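Local coordinates for protein methylmalonyl-CoA carboxyltransferase 12S subunit (Propionibacterium freudenreichii, PDB 1ON3) that transfers the carboxyl group of methylmalonyl-CoA to the biotin of the 1.3S subunit, as the hexameric 12S core of the transcarboxylase complex, at residues 294-299 with 328-333; 318-323 with 354-359; 425-430 with 500-505. All coordinates share one frame; numbering follows the deposited sequence. Where two conformers were deposited one is given.

Interaction 1: residues 294-299 with 328-333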
loop_
_atom_site.group_PDB
_atom_site.type_symbol
_atom_site.label_atom_id
_atom_site.label_comp_id
_atom_site.label_asym_id
_atom_site.label_seq_id
_atom_site.Cartn_x
_atom_site.Cartn_y
_atom_site.Cartn_z
ATOM N N ASP E 294 -20.184 26.152 32.377
ATOM C CA ASP E 294 -20.787 25.563 33.572
ATOM C C ASP E 294 -21.314 24.182 33.195
ATOM O O ASP E 294 -21.355 23.270 34.023
ATOM C CB ASP E 294 -21.920 26.446 34.118
ATOM C CG ASP E 294 -21.398 27.700 34.788
ATOM O OD1 ASP E 294 -20.258 27.674 35.300
ATOM O OD2 ASP E 294 -22.121 28.705 34.813
ATOM N N VAL E 295 -21.717 24.024 31.936
ATOM C CA VAL E 295 -22.192 22.734 31.467
ATOM C C VAL E 295 -20.960 21.844 31.323
ATOM O O VAL E 295 -20.947 20.698 31.773
ATOM C CB VAL E 295 -22.892 22.841 30.101
ATOM C CG1 VAL E 295 -23.216 21.449 29.582
ATOM C CG2 VAL E 295 -24.178 23.688 30.233
ATOM N N ILE E 296 -19.915 22.389 30.706
ATOM C CA ILE E 296 -18.680 21.640 30.505
ATOM C C ILE E 296 -18.138 21.118 31.830
ATOM O O ILE E 296 -17.809 19.945 31.942
ATOM C CB ILE E 296 -17.587 22.518 29.819
ATOM C CG1 ILE E 296 -18.042 22.888 28.397
ATOM C CG2 ILE E 296 -16.231 21.766 29.801
ATOM C CD1 ILE E 296 -17.093 23.848 27.633
ATOM N N ALA E 297 -18.045 21.993 32.829
ATOM C CA ALA E 297 -17.507 21.607 34.132
ATOM C C ALA E 297 -18.228 20.418 34.745
ATOM O O ALA E 297 -17.609 19.585 35.413
ATOM C CB ALA E 297 -17.547 22.785 35.090
ATOM N N LYS E 298 -19.533 20.324 34.515
ATOM C CA LYS E 298 -20.304 19.220 35.073
ATOM C C LYS E 298 -20.261 17.928 34.276
ATOM O O LYS E 298 -20.731 16.894 34.754
ATOM C CB LYS E 298 -21.757 19.650 35.290
ATOM C CG LYS E 298 -21.878 20.766 36.312
ATOM C CD LYS E 298 -23.317 21.139 36.609
ATOM C CE LYS E 298 -23.362 22.305 37.591
ATOM N NZ LYS E 298 -22.572 22.026 38.829
ATOM N N ILE E 299 -19.689 17.955 33.076
ATOM C CA ILE E 299 -19.645 16.732 32.293
ATOM C C ILE E 299 -18.252 16.144 32.071
ATOM O O ILE E 299 -18.124 14.962 31.764
ATOM C CB ILE E 299 -20.344 16.906 30.934
ATOM C CG1 ILE E 299 -19.631 17.954 30.089
ATOM C CG2 ILE E 299 -21.794 17.344 31.160
ATOM C CD1 ILE E 299 -20.192 18.067 28.680
ATOM N N VAL E 328 -10.301 14.806 25.009
ATOM C CA VAL E 328 -11.339 15.195 24.054
ATOM C C VAL E 328 -11.238 16.704 23.833
ATOM O O VAL E 328 -10.708 17.439 24.679
ATOM C CB VAL E 328 -12.804 14.897 24.550
ATOM C CG1 VAL E 328 -12.993 13.403 24.766
ATOM C CG2 VAL E 328 -13.114 15.689 25.815
ATOM N N GLY E 329 -11.735 17.154 22.688
ATOM C CA GLY E 329 -11.756 18.572 22.383
ATOM C C GLY E 329 -13.219 18.993 22.385
ATOM O O GLY E 329 -14.044 18.391 21.694
ATOM N N ILE E 330 -13.551 20.026 23.151
ATOM C CA ILE E 330 -14.933 20.489 23.241
ATOM C C ILE E 330 -15.102 21.808 22.503
ATOM O O ILE E 330 -14.292 22.710 22.669
ATOM C CB ILE E 330 -15.361 20.671 24.721
ATOM C CG1 ILE E 330 -15.315 19.309 25.429
ATOM C CG2 ILE E 330 -16.755 21.292 24.803
ATOM C CD1 ILE E 330 -15.624 19.350 26.885
ATOM N N VAL E 331 -16.140 21.885 21.670
ATOM C CA VAL E 331 -16.460 23.083 20.883
ATOM C C VAL E 331 -17.892 23.411 21.303
ATOM O O VAL E 331 -18.807 22.619 21.086
ATOM C CB VAL E 331 -16.401 22.776 19.371
ATOM C CG1 VAL E 331 -16.659 24.047 18.554
ATOM C CG2 VAL E 331 -15.019 22.199 19.017
ATOM N N ALA E 332 -18.077 24.581 21.899
ATOM C CA ALA E 332 -19.378 24.957 22.422
ATOM C C ALA E 332 -19.731 26.429 22.212
ATOM O O ALA E 332 -18.888 27.310 22.388
ATOM C CB ALA E 332 -19.406 24.620 23.919
ATOM N N ASN E 333 -20.978 26.701 21.839
ATOM C CA ASN E 333 -21.383 28.094 21.660
ATOM C C ASN E 333 -21.563 28.736 23.034
ATOM O O ASN E 333 -21.927 28.059 24.001
ATOM C CB ASN E 333 -22.680 28.171 20.862
ATOM C CG ASN E 333 -22.641 27.309 19.616
ATOM O OD1 ASN E 333 -23.278 26.252 19.551
ATOM N ND2 ASN E 333 -21.887 27.755 18.619
#

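Interaction 2: residues 318-323 with 354-359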
loop_
_atom_site.group_PDB
_atom_site.type_symbol
_atom_site.label_atom_id
_atom_site.label_comp_id
_atom_site.label_asym_id
_atom_site.label_seq_id
_atom_site.Cartn_x
_atom_site.Cartn_y
_atom_site.Cartn_z
ATOM N N THR E 318 -13.539 26.728 22.975
ATOM C CA THR E 318 -12.808 25.553 22.476
ATOM C C THR E 318 -11.924 25.183 23.661
ATOM O O THR E 318 -11.169 26.025 24.167
ATOM C CB THR E 318 -11.908 25.861 21.248
ATOM O OG1 THR E 318 -11.110 27.032 21.502
ATOM C CG2 THR E 318 -12.762 26.051 19.992
ATOM N N ALA E 319 -12.024 23.939 24.120
ATOM C CA ALA E 319 -11.236 23.521 25.269
ATOM C C ALA E 319 -10.892 22.040 25.274
ATOM O O ALA E 319 -11.657 21.209 24.796
ATOM C CB ALA E 319 -11.992 23.865 26.562
ATOM N N PHE E 320 -9.730 21.718 25.822
ATOM C CA PHE E 320 -9.330 20.327 25.948
ATOM C C PHE E 320 -9.835 19.854 27.314
ATOM O O PHE E 320 -9.804 20.605 28.296
ATOM C CB PHE E 320 -7.807 20.182 25.917
ATOM C CG PHE E 320 -7.208 20.292 24.549
ATOM C CD1 PHE E 320 -6.270 21.278 24.262
ATOM C CD2 PHE E 320 -7.548 19.384 23.551
ATOM C CE1 PHE E 320 -5.671 21.351 22.990
ATOM C CE2 PHE E 320 -6.963 19.448 22.288
ATOM C CZ PHE E 320 -6.024 20.429 22.004
ATOM N N ALA E 321 -10.290 18.610 27.379
ATOM C CA ALA E 321 -10.762 18.052 28.631
ATOM C C ALA E 321 -10.648 16.556 28.525
ATOM O O ALA E 321 -10.096 16.030 27.554
ATOM C CB ALA E 321 -12.205 18.442 28.872
ATOM N N ARG E 322 -11.182 15.861 29.519
ATOM C CA ARG E 322 -11.143 14.417 29.489
ATOM C C ARG E 322 -12.453 13.807 29.946
ATOM O O ARG E 322 -13.164 14.366 30.794
ATOM C CB ARG E 322 -10.004 13.897 30.368
ATOM C CG ARG E 322 -8.612 14.086 29.759
ATOM C CD ARG E 322 -7.536 13.565 30.685
ATOM N NE ARG E 322 -6.203 13.907 30.198
ATOM C CZ ARG E 322 -5.478 14.932 30.628
ATOM N NH1 ARG E 322 -5.943 15.743 31.569
ATOM N NH2 ARG E 322 -4.277 15.144 30.106
ATOM N N VAL E 323 -12.791 12.676 29.342
ATOM C CA VAL E 323 -13.981 11.944 29.740
ATOM C C VAL E 323 -13.472 10.532 29.981
ATOM O O VAL E 323 -12.949 9.892 29.073
ATOM C CB VAL E 323 -15.072 11.947 28.645
ATOM C CG1 VAL E 323 -16.266 11.106 29.118
ATOM C CG2 VAL E 323 -15.537 13.390 28.377
ATOM N N VAL E 354 -10.685 22.135 15.504
ATOM C CA VAL E 354 -11.203 20.900 14.923
ATOM C C VAL E 354 -10.137 20.208 14.058
ATOM O O VAL E 354 -9.926 19.009 14.189
ATOM C CB VAL E 354 -12.465 21.170 14.066
ATOM C CG1 VAL E 354 -12.802 19.947 13.195
ATOM C CG2 VAL E 354 -13.655 21.517 14.981
ATOM N N ASN E 355 -9.454 20.949 13.186
ATOM C CA ASN E 355 -8.416 20.323 12.348
ATOM C C ASN E 355 -7.291 19.754 13.198
ATOM O O ASN E 355 -6.781 18.665 12.913
ATOM C CB ASN E 355 -7.819 21.318 11.345
ATOM C CG ASN E 355 -8.803 21.717 10.267
ATOM O OD1 ASN E 355 -9.634 20.907 9.843
ATOM N ND2 ASN E 355 -8.704 22.962 9.798
ATOM N N PHE E 356 -6.902 20.469 14.248
ATOM C CA PHE E 356 -5.827 19.966 15.099
ATOM C C PHE E 356 -6.221 18.653 15.789
ATOM O O PHE E 356 -5.474 17.676 15.759
ATOM C CB PHE E 356 -5.446 20.976 16.185
ATOM C CG PHE E 356 -4.401 20.456 17.120
ATOM C CD1 PHE E 356 -3.055 20.450 16.741
ATOM C CD2 PHE E 356 -4.771 19.839 18.318
ATOM C CE1 PHE E 356 -2.093 19.825 17.542
ATOM C CE2 PHE E 356 -3.823 19.213 19.116
ATOM C CZ PHE E 356 -2.480 19.205 18.724
ATOM N N CYS E 357 -7.388 18.648 16.430
ATOM C CA CYS E 357 -7.860 17.458 17.131
ATOM C C CYS E 357 -7.933 16.297 16.165
ATOM O O CYS E 357 -7.505 15.190 16.495
ATOM C CB CYS E 357 -9.230 17.703 17.780
ATOM S SG CYS E 357 -9.155 18.789 19.243
ATOM N N ASP E 358 -8.448 16.548 14.964
ATOM C CA ASP E 358 -8.537 15.483 13.979
ATOM C C ASP E 358 -7.147 14.941 13.645
ATOM O O ASP E 358 -6.953 13.729 13.585
ATOM C CB ASP E 358 -9.216 15.967 12.692
ATOM C CG ASP E 358 -9.431 14.842 11.693
ATOM O OD1 ASP E 358 -9.035 15.001 10.520
ATOM O OD2 ASP E 358 -9.991 13.788 12.083
ATOM N N SER E 359 -6.175 15.833 13.434
ATOM C CA SER E 359 -4.822 15.399 13.105
ATOM C C SER E 359 -4.219 14.478 14.139
ATOM O O SER E 359 -3.510 13.536 13.788
ATOM C CB SER E 359 -3.875 16.592 12.949
ATOM O OG SER E 359 -4.079 17.220 11.707
#

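Interaction 3: residues 425-430 with 500-505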
loop_
_atom_site.group_PDB
_atom_site.type_symbol
_atom_site.label_atom_id
_atom_site.label_comp_id
_atom_site.label_asym_id
_atom_site.label_seq_id
_atom_site.Cartn_x
_atom_site.Cartn_y
_atom_site.Cartn_z
ATOM N N ALA E 425 -21.343 13.472 12.404
ATOM C CA ALA E 425 -21.407 13.252 13.844
ATOM C C ALA E 425 -21.777 11.781 14.006
ATOM O O ALA E 425 -22.707 11.293 13.352
ATOM C CB ALA E 425 -22.482 14.134 14.495
ATOM N N ASP E 426 -21.046 11.071 14.861
ATOM C CA ASP E 426 -21.318 9.655 15.079
ATOM C C ASP E 426 -22.494 9.438 16.025
ATOM O O ASP E 426 -23.205 8.439 15.921
ATOM C CB ASP E 426 -20.076 8.968 15.622
ATOM C CG ASP E 426 -18.931 9.040 14.653
ATOM O OD1 ASP E 426 -18.998 8.373 13.605
ATOM O OD2 ASP E 426 -17.972 9.781 14.931
ATOM N N ALA E 427 -22.683 10.367 16.956
ATOM C CA ALA E 427 -23.798 10.290 17.898
ATOM C C ALA E 427 -24.293 11.703 18.156
ATOM O O ALA E 427 -23.491 12.616 18.362
ATOM C CB ALA E 427 -23.351 9.644 19.218
ATOM N N VAL E 428 -25.612 11.889 18.129
ATOM C CA VAL E 428 -26.176 13.206 18.381
ATOM C C VAL E 428 -27.304 13.096 19.406
ATOM O O VAL E 428 -28.185 12.244 19.270
ATOM C CB VAL E 428 -26.729 13.839 17.089
ATOM C CG1 VAL E 428 -27.217 15.228 17.377
ATOM C CG2 VAL E 428 -25.639 13.885 15.998
ATOM N N TYR E 429 -27.271 13.935 20.437
ATOM C CA TYR E 429 -28.333 13.897 21.444
ATOM C C TYR E 429 -28.974 15.259 21.590
ATOM O O TYR E 429 -28.300 16.284 21.483
ATOM C CB TYR E 429 -27.798 13.468 22.811
ATOM C CG TYR E 429 -27.031 12.185 22.778
ATOM C CD1 TYR E 429 -25.642 12.194 22.723
ATOM C CD2 TYR E 429 -27.688 10.955 22.714
ATOM C CE1 TYR E 429 -24.917 11.013 22.594
ATOM C CE2 TYR E 429 -26.964 9.754 22.582
ATOM C CZ TYR E 429 -25.575 9.803 22.519
ATOM O OH TYR E 429 -24.828 8.658 22.345
ATOM N N ALA E 430 -30.279 15.262 21.845
ATOM C CA ALA E 430 -31.012 16.504 22.038
ATOM C C ALA E 430 -31.521 16.600 23.477
ATOM O O ALA E 430 -32.060 15.627 24.017
ATOM C CB ALA E 430 -32.199 16.563 21.072
ATOM N N ALA E 500 -20.014 9.731 27.399
ATOM C CA ALA E 500 -19.027 8.716 27.763
ATOM C C ALA E 500 -19.226 7.402 27.021
ATOM O O ALA E 500 -18.268 6.809 26.537
ATOM C CB ALA E 500 -19.055 8.472 29.271
ATOM N N SER E 501 -20.467 6.945 26.923
ATOM C CA SER E 501 -20.734 5.682 26.247
ATOM C C SER E 501 -20.495 5.809 24.756
ATOM O O SER E 501 -20.027 4.871 24.111
ATOM C CB SER E 501 -22.178 5.257 26.508
ATOM O OG SER E 501 -22.457 5.314 27.895
ATOM N N ALA E 502 -20.827 6.967 24.202
ATOM C CA ALA E 502 -20.621 7.180 22.779
ATOM C C ALA E 502 -19.119 7.122 22.489
ATOM O O ALA E 502 -18.681 6.461 21.547
ATOM C CB ALA E 502 -21.188 8.527 22.365
ATOM N N LEU E 503 -18.335 7.806 23.315
ATOM C CA LEU E 503 -16.888 7.833 23.137
ATOM C C LEU E 503 -16.327 6.430 23.223
ATOM O O LEU E 503 -15.457 6.048 22.436
ATOM C CB LEU E 503 -16.240 8.720 24.210
ATOM C CG LEU E 503 -16.509 10.226 24.099
ATOM C CD1 LEU E 503 -16.071 10.944 25.379
ATOM C CD2 LEU E 503 -15.742 10.779 22.890
ATOM N N GLU E 504 -16.833 5.658 24.180
ATOM C CA GLU E 504 -16.370 4.287 24.370
ATOM C C GLU E 504 -16.692 3.409 23.164
ATOM O O GLU E 504 -15.851 2.660 22.698
ATOM C CB GLU E 504 -16.994 3.700 25.651
ATOM C CG GLU E 504 -16.756 2.200 25.898
ATOM C CD GLU E 504 -15.281 1.792 25.892
ATOM O OE1 GLU E 504 -14.406 2.638 26.184
ATOM O OE2 GLU E 504 -15.000 0.610 25.607
ATOM N N MET E 505 -17.899 3.505 22.630
ATOM C CA MET E 505 -18.218 2.645 21.502
ATOM C C MET E 505 -17.482 3.040 20.225
ATOM O O MET E 505 -17.146 2.184 19.404
ATOM C CB MET E 505 -19.722 2.619 21.254
ATOM C CG MET E 505 -20.218 1.270 20.738
ATOM S SD MET E 505 -19.361 0.646 19.255
ATOM C CE MET E 505 -18.330 -0.511 19.932
#

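Interaction 1: residues 294-299 with 328-333
I296 and I330 share the same torsions, and running past each other in opposite directions they pair the CD1 of one with the CG2 of the other. In I296 the CG1 branch lies anti to the carbonyl carbon (chi1 -65°) and continues in an extended line to CD1, while CG2 lies opposite the backbone N; I330 repeats this at chi1 -63°. One isoleucine comes off the helix and the other off the strand. The result is a reciprocal exchange of methyls: CD1 of I296 rests against CG2 of I330 at 3.8 Å, and CG2 of I296 meets CD1 of I330, also at 3.8 Å. The CG1 methylene of I296 follows just behind, 4.1 Å from CG2 of I330. Two residues further along the strand, A332 faces the same way, and its CB lies 4.4 Å from CD1 of I296. V331, between them, points away from the helix.

Helix 293-299 is therefore laid over one face of the C-terminal sheet. Besides strand 326-333, I296 also touches V317 on the strand before and L367 on the strand after, so this one side chain spans three neighbouring strands.

Everything that meets here is methyl or methylene. The contact is held by dispersion and by the exclusion of water from a buried place, with nothing directional between the two segments. What specificity it has probably lies in how the branches fit.

Interaction 2: residues 318-323 with 354-359
F320 reaches helix 344-359 with the far end of its ring, touching F356 and C357. Its CB does not head straight for the helix. It leaves the strand across the approach, and the first torsion (chi1 -77°) swings CG beside the backbone N, carrying the ring toward the helix. On the way, CD2 passes the neighbouring strand, 3.9 Å from V328 O. CE2 comes next, and SG of C357 lies 3.8 Å from it. That sulfur-aromatic contact is oblique: SG is 5.0 Å from the centroid of the F320 ring and 65° off its normal. At the tip, CZ meets the other phenylalanine, 3.8 Å from F356 CE2 and 3.9 Å from F356 CD2, the latter lying in the F320 ring plane. The two phenylalanine side chains cross at about a right angle.

More aromatic rings close in around the pair: F353, one turn back on the helix, meets F320, while F191 from the N-terminal half of the chain meets F356 edge-to-face. Helix 344-359 also borders the second subunit, where D358 forms a salt bridge with K517 of that neighbouring chain. V308 of strand 305-308 flanks F320. In the crotonase-like C-terminal half, the helix is the link of a beta-alpha-beta crossover between strands 326-333 and 364-370, and F320 ties it to strand 316-323, one strand beyond the crossover.

Interaction 3: residues 425-430 with 500-505
A502 turns its methyl from the helix toward the strand, and two residues that face it, A427 and Y429, receive it there. The closer approach is to the tyrosine: A502 CB lies 3.6 Å from Y429 OH. Methyl meets methyl at 4.0 Å, between A502 CB and A427 CB.

The tyrosine conformation explains how so distant a part of its side chain comes to be the touching end. Rotation about CA-CB places CG on the backbone N side, turned from the carbonyl carbon (chi1 -53°), which sends the ring back along the strand over A427 rather than straight out from its own position. With chi2 at 98° the ring stands roughly square to the plane of the CA, CB and CG atoms, and the A502 methyl comes up at the ring's edge, near its plane. Its nearest ring carbon is CE1 of Y429, 4.5 Å from A502 CB, so the phenol oxygen, not the ring carbons, is the nearest part of the tyrosine. Alanine on both sides lets the backbones come close: the CA atoms of A427 and A502 are 6.6 Å apart, with the two methyls meeting between them.

D426, before the strand begins, joins the two elements beyond the helix end, its OD2 in a salt bridge with K509 NZ and accepting a hydrogen bond from K402 N. R89 of a third subunit packs on Y429 and M505, so this helix-strand junction borders a subunit interface. Within the chain, helix 495-505 reaches from strand 427-430, past I403 of the adjacent strand 402-407, which A502 also touches, to V323 of strand 316-323, on which A500 and L503 pack.

How the interactions relate
All three contacts are buried and join a helix to the same mixed sheet, but at different depths and on different faces. Interactions 1 and 2 use adjacent strands of one hairpin, bonded through I330 N to A319 O, and cover opposite faces of it: aliphatic methyls on one, aromatic rings and sulfur on the other. Interaction 3 shares the face of interaction 1, its L503 touching V328, and R496 of its helix bonds to I299 O. Its small alanines let the backbones come closer. Interaction 1 is enclosed within its own chain, whereas 2, nearest the chain's centre, and 3, farthest out, each adjoin another subunit.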